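Long-range contacts in oligopeptide-binding protein AppA (Bacillus subtilis, PDB 1XOC), which binds oligopeptides, tetra- and pentapeptides among them, as the substrate-binding component of an ABC permease whose activity can support sporulation and genetic competence: residues T423-F431 with Y466-I477; Q195-A203 with L214-I222. All coordinates share one frame; numbering follows the deposited sequence.

Contact 1: residues T423-F431 with Y466-I477; sequences TFPDQYDIF and YSKEYEQIYQKI
Tyr-466 and Tyr-470, one turn apart on helix 463-480, send their hydroxyls to a capped helix N-terminus, the turn leading into helix 428-431, in a protein of the type 2 periplasmic-binding-protein fold. The polar contacts gather in that turn. Tyr-466 OH donates to Pro-425 O at 2.7 Å, in the carbonyl plane, and Gln-427 N donates to Tyr-470 OH at 2.9 Å with an angle of 152° at the hydrogen. Asp-426 caps the turn by accepting from Tyr-428 N through OD2, met from above the carboxylate plane. Water 1 links OD2 to Tyr-470 OH, while water 2 links Asp-426 OD1 to Tyr-466 OH; OD1 also has a salt bridge to Lys-458. Just upstream, Thr-423 is hydrogen-bonded to the backbone of the bound peptide, so this loop runs from ligand to helix packing.

The other packing is mostly between carbon atoms. Gln-427 CG, set beside the backbone N by chi1 of -58°, meets the edge of the Tyr-470 ring, 3.5 Å from Tyr-470 CE2. The Phe-431 ring is held between Ile-430 CG2 on one face and Ile-477 CG2 on the opposite one, and Ile-477 CD1 lies 3.7 Å from Phe-431 CD2.

Contact 2: residues Q195-A203 with L214-I222; sequences QGQYIKLEA and LDTVTYKVI
Ile-199 and Tyr-219 face each other as a hydrogen-bonded pair of two antiparallel strands, 198-203 and 216-221, whose axes run at 173° and approach to 4.6 Å. These are the two inner strands of a four-stranded mixed sheet, between 188-194 and 23-28. Ile-199 has the most surface buried by the contact, followed by Val-221 and Leu-201.

Both backbone bonds of Ile-199 go to Tyr-219. Tyr-219 N reaches Ile-199 O at 2.8 Å and nearly straight, 175° at the hydrogen, while Ile-199 N gives the return bond to Tyr-219 O. Ile-199 CB lies 4.2 Å from Tyr-219 CB. The tyrosine ring then continues to helix 43-52, where its hydroxyl bonds Asp-47.

Leu-201 repeats the pattern with Val-217. Leu-201 N donates to Val-217 O at 2.9 Å, and Val-217 N donates back to Leu-201 O. Leu-201 and Val-217 both pack on Met-51 of helix 43-52. At the far end Ala-203 N donates to Asp-215 O.

Val-221 closes the other end, beside a classic beta bulge that Gln-197 and Tyr-198 form against Lys-194 of the neighbouring strand 188-194. Val-221 N donates to Gln-197 O at 2.8 Å, from above the carbonyl plane. With chi1 at -174°, Val-221 keeps CG2 beside its own backbone N, and that branch lies 4.0 Å from Gln-197 O. Water 3 donates to both Gln-197 O and Val-221 O.

On the face of Tyr-198, Lys-200 and Thr-218, Thr-218 CG2 touches Tyr-198 CB, and Thr-218 OG1 lies 3.8 Å from Lys-200 CG. Six main-chain bonds thus set the register, which implies a pairing fixed chiefly by the backbone, with an apolar face turned to helix 43-52 and a more polar, partly exposed one behind it.

Overall arrangement
The two contacts lie on opposite sides of the chain's centre, about 37 Å between their own centres and about 17 Å between nearest atoms, and share no helix or strand. Contact 1 is the more buried, with eight of its ten touching residues in the interior; contact 2 is partly buried, one sheet face covered and the other partly exposed. Their chemistry differs accordingly. Residues 423-431 and 466-477 meet through tyrosine hydroxyls on main-chain groups, bridging waters and apolar packing, with Thr-423 and Ile-430 reaching the bound peptide, whereas 195-203 and 214-222 are joined by regular main-chain bonding. The sheet pairing also covers more surface, 590 against 386 Å².

Contact 1: residues T423-F431 with Y466-I477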
loop_
_atom_site.group_PDB
_atom_site.type_symbol
_atom_site.label_atom_id
_atom_site.label_comp_id
_atom_site.label_asym_id
_atom_site.label_seq_id
_atom_site.Cartn_x
_atom_site.Cartn_y
_atom_site.Cartn_z
ATOM N N THR A 423 7.120 5.304 2.819
ATOM C CA THR A 423 8.407 5.329 3.518
ATOM C C THR A 423 8.719 6.701 4.096
ATOM O O THR A 423 9.618 6.843 4.931
ATOM C CB THR A 423 9.595 4.877 2.604
ATOM O OG1 THR A 423 9.660 5.705 1.455
ATOM C CG2 THR A 423 9.418 3.454 2.140
ATOM N N PHE A 424 8.014 7.720 3.611
ATOM C CA PHE A 424 8.066 9.056 4.186
ATOM C C PHE A 424 6.791 9.258 4.962
ATOM O O PHE A 424 5.698 9.237 4.410
ATOM C CB PHE A 424 8.202 10.124 3.112
ATOM C CG PHE A 424 8.322 11.505 3.654
ATOM C CD1 PHE A 424 9.482 11.892 4.281
ATOM C CD2 PHE A 424 7.267 12.403 3.562
ATOM C CE1 PHE A 424 9.626 13.185 4.804
ATOM C CE2 PHE A 424 7.402 13.692 4.099
ATOM C CZ PHE A 424 8.576 14.068 4.708
ATOM N N PRO A 425 6.911 9.429 6.278
ATOM C CA PRO A 425 5.739 9.394 7.145
ATOM C C PRO A 425 4.924 10.684 7.055
ATOM O O PRO A 425 5.374 11.727 7.511
ATOM C CB PRO A 425 6.361 9.206 8.532
ATOM C CG PRO A 425 7.650 9.920 8.437
ATOM C CD PRO A 425 8.151 9.645 7.044
ATOM N N ASP A 426 3.743 10.605 6.440
ATOM C CA ASP A 426 2.823 11.757 6.336
ATOM C C ASP A 426 1.397 11.181 6.131
ATOM O O ASP A 426 1.097 10.513 5.103
ATOM C CB ASP A 426 3.244 12.745 5.209
ATOM C CG ASP A 426 2.307 13.988 5.094
ATOM O OD1 ASP A 426 2.614 14.964 4.326
ATOM O OD2 ASP A 426 1.272 14.015 5.798
ATOM N N GLN A 427 0.544 11.439 7.129
ATOM C CA GLN A 427 -0.818 10.914 7.233
ATOM C C GLN A 427 -1.828 11.685 6.390
ATOM O O GLN A 427 -2.985 11.292 6.307
ATOM C CB GLN A 427 -1.288 11.009 8.688
ATOM C CG GLN A 427 -0.428 10.277 9.698
ATOM C CD GLN A 427 -0.208 8.872 9.328
ATOM O OE1 GLN A 427 0.941 8.396 9.289
ATOM N NE2 GLN A 427 -1.295 8.175 9.007
ATOM N N TYR A 428 -1.401 12.797 5.811
ATOM C CA TYR A 428 -2.265 13.654 5.002
ATOM C C TYR A 428 -2.977 12.844 3.898
ATOM O O TYR A 428 -4.165 13.024 3.666
ATOM C CB TYR A 428 -1.422 14.772 4.398
ATOM C CG TYR A 428 -2.145 15.728 3.495
ATOM C CD1 TYR A 428 -2.597 16.959 3.949
ATOM C CD2 TYR A 428 -2.324 15.421 2.149
ATOM C CE1 TYR A 428 -3.229 17.843 3.086
ATOM C CE2 TYR A 428 -2.951 16.296 1.292
ATOM C CZ TYR A 428 -3.412 17.492 1.766
ATOM O OH TYR A 428 -4.028 18.367 0.891
ATOM N N ASP A 429 -2.244 11.961 3.214
ATOM C CA ASP A 429 -2.780 11.258 2.052
ATOM C C ASP A 429 -3.990 10.412 2.414
ATOM O O ASP A 429 -4.873 10.207 1.586
ATOM C CB ASP A 429 -1.698 10.364 1.386
ATOM C CG ASP A 429 -0.639 11.158 0.628
ATOM O OD1 ASP A 429 -0.792 12.392 0.487
ATOM O OD2 ASP A 429 0.366 10.540 0.131
ATOM N N ILE A 430 -4.014 9.910 3.641
ATOM C CA ILE A 430 -5.025 8.961 4.087
ATOM C C ILE A 430 -6.123 9.598 4.951
ATOM O O ILE A 430 -7.267 9.175 4.879
ATOM C CB ILE A 430 -4.338 7.786 4.855
ATOM C CG1 ILE A 430 -3.454 6.975 3.875
ATOM C CG2 ILE A 430 -5.358 6.897 5.519
ATOM C CD1 ILE A 430 -2.577 5.912 4.577
ATOM N N PHE A 431 -5.786 10.600 5.747
ATOM C CA PHE A 431 -6.724 11.157 6.747
ATOM C C PHE A 431 -7.153 12.611 6.574
ATOM O O PHE A 431 -8.104 13.066 7.235
ATOM C CB PHE A 431 -6.176 10.954 8.159
ATOM C CG PHE A 431 -6.015 9.498 8.561
ATOM C CD1 PHE A 431 -7.116 8.674 8.727
ATOM C CD2 PHE A 431 -4.758 8.957 8.764
ATOM C CE1 PHE A 431 -6.950 7.336 9.099
ATOM C CE2 PHE A 431 -4.606 7.609 9.118
ATOM C CZ PHE A 431 -5.722 6.824 9.305
ATOM N N TYR A 466 9.140 18.136 13.251
ATOM C CA TYR A 466 8.102 17.395 12.535
ATOM C C TYR A 466 7.492 16.291 13.407
ATOM O O TYR A 466 6.279 16.214 13.561
ATOM C CB TYR A 466 8.699 16.777 11.275
ATOM C CG TYR A 466 7.712 16.127 10.334
ATOM C CD1 TYR A 466 6.987 16.888 9.427
ATOM C CD2 TYR A 466 7.554 14.751 10.304
ATOM C CE1 TYR A 466 6.104 16.294 8.525
ATOM C CE2 TYR A 466 6.665 14.155 9.416
ATOM C CZ TYR A 466 5.950 14.929 8.537
ATOM O OH TYR A 466 5.077 14.362 7.631
ATOM N N SER A 467 8.341 15.439 13.966
ATOM C CA SER A 467 7.892 14.351 14.820
ATOM C C SER A 467 7.165 14.884 16.058
ATOM O O SER A 467 6.229 14.273 16.551
ATOM C CB SER A 467 9.093 13.484 15.239
ATOM O OG SER A 467 9.719 12.900 14.109
ATOM N N LYS A 468 7.598 16.031 16.573
ATOM C CA LYS A 468 6.982 16.567 17.784
ATOM C C LYS A 468 5.566 17.038 17.498
ATOM O O LYS A 468 4.651 16.743 18.253
ATOM C CB LYS A 468 7.817 17.713 18.355
ATOM C CG LYS A 468 7.433 18.150 19.780
ATOM C CD LYS A 468 8.040 17.214 20.829
ATOM C CE LYS A 468 7.258 17.201 22.147
ATOM N NZ LYS A 468 7.154 15.808 22.712
ATOM N N GLU A 469 5.386 17.755 16.395
ATOM C CA GLU A 469 4.058 18.211 15.990
ATOM C C GLU A 469 3.165 17.041 15.586
ATOM O O GLU A 469 1.942 17.096 15.757
ATOM C CB GLU A 469 4.157 19.224 14.848
ATOM C CG GLU A 469 4.486 20.638 15.349
ATOM C CD GLU A 469 3.274 21.356 15.947
ATOM O OE1 GLU A 469 2.167 21.218 15.367
ATOM O OE2 GLU A 469 3.433 22.067 16.969
ATOM N N TYR A 470 3.769 15.976 15.058
ATOM C CA TYR A 470 3.003 14.779 14.709
ATOM C C TYR A 470 2.441 14.041 15.914
ATOM O O TYR A 470 1.460 13.326 15.778
ATOM C CB TYR A 470 3.776 13.835 13.761
ATOM C CG TYR A 470 3.116 13.813 12.405
ATOM C CD1 TYR A 470 3.505 14.683 11.398
ATOM C CD2 TYR A 470 2.042 12.973 12.160
ATOM C CE1 TYR A 470 2.854 14.702 10.164
ATOM C CE2 TYR A 470 1.390 12.986 10.942
ATOM C CZ TYR A 470 1.797 13.845 9.934
ATOM O OH TYR A 470 1.143 13.865 8.693
ATOM N N GLU A 471 3.011 14.217 17.100
ATOM C CA GLU A 471 2.386 13.638 18.301
ATOM C C GLU A 471 0.912 14.082 18.444
ATOM O O GLU A 471 0.039 13.284 18.787
ATOM C CB GLU A 471 3.165 14.021 19.560
ATOM C CG GLU A 471 4.533 13.365 19.672
ATOM C CD GLU A 471 5.373 13.900 20.841
ATOM O OE1 GLU A 471 4.889 14.761 21.627
ATOM O OE2 GLU A 471 6.543 13.462 20.970
ATOM N N GLN A 472 0.643 15.356 18.171
ATOM C CA GLN A 472 -0.716 15.879 18.223
ATOM C C GLN A 472 -1.629 15.258 17.181
ATOM O O GLN A 472 -2.800 15.055 17.438
ATOM C CB GLN A 472 -0.723 17.387 18.005
ATOM C CG GLN A 472 -0.014 18.167 19.059
ATOM C CD GLN A 472 -0.125 19.653 18.810
ATOM O OE1 GLN A 472 -1.232 20.191 18.714
ATOM N NE2 GLN A 472 1.017 20.329 18.701
ATOM N N ILE A 473 -1.103 14.999 15.992
ATOM C CA ILE A 473 -1.901 14.399 14.915
ATOM C C ILE A 473 -2.274 12.966 15.294
ATOM O O ILE A 473 -3.429 12.565 15.178
ATOM C CB ILE A 473 -1.149 14.449 13.572
ATOM C CG1 ILE A 473 -1.057 15.884 13.078
ATOM C CG2 ILE A 473 -1.865 13.615 12.517
ATOM C CD1 ILE A 473 0.007 16.129 11.986
ATOM N N TYR A 474 -1.298 12.201 15.759
ATOM C CA TYR A 474 -1.560 10.860 16.272
ATOM C C TYR A 474 -2.611 10.839 17.379
ATOM O O TYR A 474 -3.484 9.979 17.380
ATOM C CB TYR A 474 -0.265 10.253 16.790
ATOM C CG TYR A 474 0.755 9.962 15.723
ATOM C CD1 TYR A 474 2.102 10.133 15.981
ATOM C CD2 TYR A 474 0.383 9.464 14.470
ATOM C CE1 TYR A 474 3.043 9.851 15.026
ATOM C CE2 TYR A 474 1.322 9.185 13.508
ATOM C CZ TYR A 474 2.643 9.360 13.803
ATOM O OH TYR A 474 3.581 9.095 12.870
ATOM N N GLN A 475 -2.531 11.773 18.326
ATOM C CA GLN A 475 -3.554 11.872 19.363
ATOM C C GLN A 475 -4.949 12.030 18.783
ATOM O O GLN A 475 -5.878 11.384 19.234
ATOM C CB GLN A 475 -3.282 13.047 20.311
ATOM C CG GLN A 475 -2.173 12.794 21.304
ATOM C CD GLN A 475 -2.523 11.786 22.379
ATOM O OE1 GLN A 475 -1.641 11.326 23.102
ATOM N NE2 GLN A 475 -3.805 11.440 22.499
ATOM N N LYS A 476 -5.100 12.930 17.823
ATOM C CA LYS A 476 -6.416 13.202 17.248
ATOM C C LYS A 476 -6.944 11.997 16.471
ATOM O O LYS A 476 -8.106 11.639 16.607
ATOM C CB LYS A 476 -6.395 14.448 16.366
ATOM C CG LYS A 476 -6.210 15.732 17.174
ATOM C CD LYS A 476 -6.680 16.973 16.422
ATOM C CE LYS A 476 -6.645 18.213 17.312
ATOM N NZ LYS A 476 -7.652 18.188 18.422
ATOM N N ILE A 477 -6.095 11.367 15.672
ATOM C CA ILE A 477 -6.528 10.180 14.923
ATOM C C ILE A 477 -6.896 9.048 15.881
ATOM O O ILE A 477 -7.929 8.392 15.730
ATOM C CB ILE A 477 -5.458 9.745 13.897
ATOM C CG1 ILE A 477 -5.317 10.839 12.846
ATOM C CG2 ILE A 477 -5.833 8.406 13.225
ATOM C CD1 ILE A 477 -4.104 10.744 11.987
HETATM O O HOH W 1 1.182 16.097 7.261
HETATM O O HOH W 2 5.042 16.280 5.061
#

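Contact 2: residues Q195-A203 with L214-I222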
loop_
_atom_site.group_PDB
_atom_site.type_symbol
_atom_site.label_atom_id
_atom_site.label_comp_id
_atom_site.label_asym_id
_atom_site.label_seq_id
_atom_site.Cartn_x
_atom_site.Cartn_y
_atom_site.Cartn_z
ATOM N N GLN A 195 -5.299 -13.824 -17.605
ATOM C CA GLN A 195 -6.167 -13.234 -16.607
ATOM C C GLN A 195 -6.601 -14.308 -15.590
ATOM O O GLN A 195 -7.004 -15.414 -15.954
ATOM C CB GLN A 195 -7.370 -12.544 -17.273
ATOM C CG GLN A 195 -8.252 -11.750 -16.304
ATOM C CD GLN A 195 -7.665 -10.407 -15.912
ATOM O OE1 GLN A 195 -6.949 -9.771 -16.689
ATOM N NE2 GLN A 195 -7.976 -9.965 -14.684
ATOM N N GLY A 196 -6.465 -13.977 -14.311
ATOM C CA GLY A 196 -6.812 -14.870 -13.231
ATOM C C GLY A 196 -5.789 -15.958 -12.927
ATOM O O GLY A 196 -6.018 -16.800 -12.053
ATOM N N GLN A 197 -4.654 -15.968 -13.628
ATOM C CA GLN A 197 -3.706 -17.060 -13.477
ATOM C C GLN A 197 -2.302 -16.554 -13.204
ATOM O O GLN A 197 -1.702 -16.944 -12.211
ATOM C CB GLN A 197 -3.698 -17.929 -14.712
ATOM C CG GLN A 197 -5.006 -18.593 -14.970
ATOM C CD GLN A 197 -4.877 -19.729 -15.948
ATOM O OE1 GLN A 197 -5.622 -19.801 -16.920
ATOM N NE2 GLN A 197 -3.901 -20.611 -15.721
ATOM N N TYR A 198 -1.759 -15.759 -14.120
ATOM C CA TYR A 198 -0.372 -15.286 -13.946
ATOM C C TYR A 198 0.010 -14.140 -14.860
ATOM O O TYR A 198 -0.570 -13.925 -15.888
ATOM C CB TYR A 198 0.633 -16.432 -14.185
ATOM C CG TYR A 198 0.591 -16.978 -15.593
ATOM C CD1 TYR A 198 -0.149 -18.100 -15.898
ATOM C CD2 TYR A 198 1.297 -16.354 -16.620
ATOM C CE1 TYR A 198 -0.188 -18.581 -17.189
ATOM C CE2 TYR A 198 1.267 -16.846 -17.919
ATOM C CZ TYR A 198 0.529 -17.944 -18.186
ATOM O OH TYR A 198 0.489 -18.430 -19.490
ATOM N N ILE A 199 1.052 -13.440 -14.443
ATOM C CA ILE A 199 1.745 -12.453 -15.258
ATOM C C ILE A 199 3.178 -12.962 -15.385
ATOM O O ILE A 199 3.846 -13.196 -14.370
ATOM C CB ILE A 199 1.758 -11.081 -14.579
ATOM C CG1 ILE A 199 0.314 -10.578 -14.449
ATOM C CG2 ILE A 199 2.633 -10.110 -15.359
ATOM C CD1 ILE A 199 0.122 -9.451 -13.528
ATOM N N LYS A 200 3.649 -13.101 -16.614
ATOM C CA LYS A 200 5.011 -13.560 -16.891
ATOM C C LYS A 200 5.840 -12.422 -17.456
ATOM O O LYS A 200 5.419 -11.732 -18.383
ATOM C CB LYS A 200 4.982 -14.713 -17.898
ATOM C CG LYS A 200 6.334 -15.442 -18.009
ATOM C CD LYS A 200 6.173 -16.644 -18.881
ATOM C CE LYS A 200 7.502 -17.211 -19.390
ATOM N NZ LYS A 200 7.284 -17.946 -20.684
ATOM N N LEU A 201 6.998 -12.190 -16.838
ATOM C CA LEU A 201 7.980 -11.203 -17.279
ATOM C C LEU A 201 9.332 -11.864 -17.576
ATOM O O LEU A 201 9.672 -12.884 -16.964
ATOM C CB LEU A 201 8.212 -10.153 -16.195
ATOM C CG LEU A 201 7.002 -9.509 -15.500
ATOM C CD1 LEU A 201 7.448 -8.523 -14.473
ATOM C CD2 LEU A 201 6.086 -8.783 -16.442
ATOM N N GLU A 202 10.088 -11.272 -18.505
ATOM C CA GLU A 202 11.376 -11.816 -18.990
ATOM C C GLU A 202 12.443 -10.786 -18.702
ATOM O O GLU A 202 12.184 -9.576 -18.775
ATOM C CB GLU A 202 11.353 -12.019 -20.511
ATOM C CG GLU A 202 10.444 -13.096 -20.969
ATOM C CD GLU A 202 10.517 -13.344 -22.485
ATOM O OE1 GLU A 202 10.868 -12.382 -23.219
ATOM O OE2 GLU A 202 10.184 -14.476 -22.914
ATOM N N ALA A 203 13.651 -11.257 -18.422
ATOM C CA ALA A 203 14.773 -10.370 -18.171
ATOM C C ALA A 203 14.972 -9.445 -19.328
ATOM O O ALA A 203 14.978 -9.880 -20.477
ATOM C CB ALA A 203 16.048 -11.164 -17.931
ATOM N N LEU A 214 18.198 -13.593 -13.074
ATOM C CA LEU A 214 17.043 -14.448 -13.325
ATOM C C LEU A 214 16.543 -14.249 -14.745
ATOM O O LEU A 214 16.500 -13.129 -15.232
ATOM C CB LEU A 214 15.894 -14.159 -12.314
ATOM C CG LEU A 214 16.264 -14.530 -10.868
ATOM C CD1 LEU A 214 15.327 -13.857 -9.852
ATOM C CD2 LEU A 214 16.201 -16.045 -10.687
ATOM N N ASP A 215 16.194 -15.346 -15.420
ATOM C CA ASP A 215 15.721 -15.296 -16.794
ATOM C C ASP A 215 14.279 -14.809 -16.889
ATOM O O ASP A 215 13.948 -14.038 -17.800
ATOM C CB ASP A 215 15.837 -16.653 -17.459
ATOM C CG ASP A 215 17.285 -17.095 -17.661
ATOM O OD1 ASP A 215 18.169 -16.256 -17.920
ATOM O OD2 ASP A 215 17.526 -18.306 -17.559
ATOM N N THR A 216 13.437 -15.295 -15.976
ATOM C CA THR A 216 12.044 -14.899 -15.905
ATOM C C THR A 216 11.538 -14.761 -14.477
ATOM O O THR A 216 12.072 -15.360 -13.556
ATOM C CB THR A 216 11.111 -15.924 -16.624
ATOM O OG1 THR A 216 11.102 -17.173 -15.911
ATOM C CG2 THR A 216 11.566 -16.195 -18.030
ATOM N N VAL A 217 10.520 -13.931 -14.315
ATOM C CA VAL A 217 9.757 -13.842 -13.086
ATOM C C VAL A 217 8.283 -13.994 -13.424
ATOM O O VAL A 217 7.762 -13.295 -14.272
ATOM C CB VAL A 217 9.961 -12.493 -12.401
ATOM C CG1 VAL A 217 9.091 -12.387 -11.171
ATOM C CG2 VAL A 217 11.386 -12.305 -12.038
ATOM N N THR A 218 7.630 -14.924 -12.749
ATOM C CA THR A 218 6.217 -15.161 -12.945
ATOM C C THR A 218 5.471 -14.819 -11.662
ATOM O O THR A 218 5.837 -15.268 -10.603
ATOM C CB THR A 218 5.993 -16.640 -13.291
ATOM O OG1 THR A 218 6.671 -16.962 -14.505
ATOM C CG2 THR A 218 4.546 -16.904 -13.582
ATOM N N TYR A 219 4.436 -14.005 -11.785
ATOM C CA TYR A 219 3.629 -13.584 -10.655
ATOM C C TYR A 219 2.346 -14.380 -10.766
ATOM O O TYR A 219 1.511 -14.080 -11.575
ATOM C CB TYR A 219 3.331 -12.087 -10.772
ATOM C CG TYR A 219 2.897 -11.329 -9.531
ATOM C CD1 TYR A 219 1.579 -11.001 -9.323
ATOM C CD2 TYR A 219 3.822 -10.873 -8.618
ATOM C CE1 TYR A 219 1.190 -10.284 -8.234
ATOM C CE2 TYR A 219 3.436 -10.154 -7.525
ATOM C CZ TYR A 219 2.125 -9.855 -7.334
ATOM O OH TYR A 219 1.719 -9.132 -6.244
ATOM N N LYS A 220 2.237 -15.405 -9.940
ATOM C CA LYS A 220 1.188 -16.389 -10.083
ATOM C C LYS A 220 0.066 -16.091 -9.112
ATOM O O LYS A 220 0.280 -16.042 -7.923
ATOM C CB LYS A 220 1.740 -17.789 -9.848
ATOM C CG LYS A 220 0.752 -18.890 -10.196
ATOM C CD LYS A 220 1.368 -20.258 -10.076
ATOM C CE LYS A 220 0.366 -21.328 -10.475
ATOM N NZ LYS A 220 0.947 -22.664 -10.302
ATOM N N VAL A 221 -1.129 -15.893 -9.645
ATOM C CA VAL A 221 -2.249 -15.490 -8.829
ATOM C C VAL A 221 -2.947 -16.698 -8.227
ATOM O O VAL A 221 -3.468 -17.543 -8.937
ATOM C CB VAL A 221 -3.252 -14.661 -9.632
ATOM C CG1 VAL A 221 -4.320 -14.151 -8.735
ATOM C CG2 VAL A 221 -2.555 -13.511 -10.312
ATOM N N ILE A 222 -2.938 -16.762 -6.906
ATOM C CA ILE A 222 -3.521 -17.863 -6.179
ATOM C C ILE A 222 -4.346 -17.291 -5.025
ATOM O O ILE A 222 -3.828 -17.133 -3.933
ATOM C CB ILE A 222 -2.427 -18.818 -5.632
ATOM C CG1 ILE A 222 -1.415 -19.196 -6.732
ATOM C CG2 ILE A 222 -3.063 -20.067 -5.022
ATOM C CD1 ILE A 222 -0.234 -19.946 -6.189
HETATM O O HOH W 3 -2.425 -19.481 -11.278
#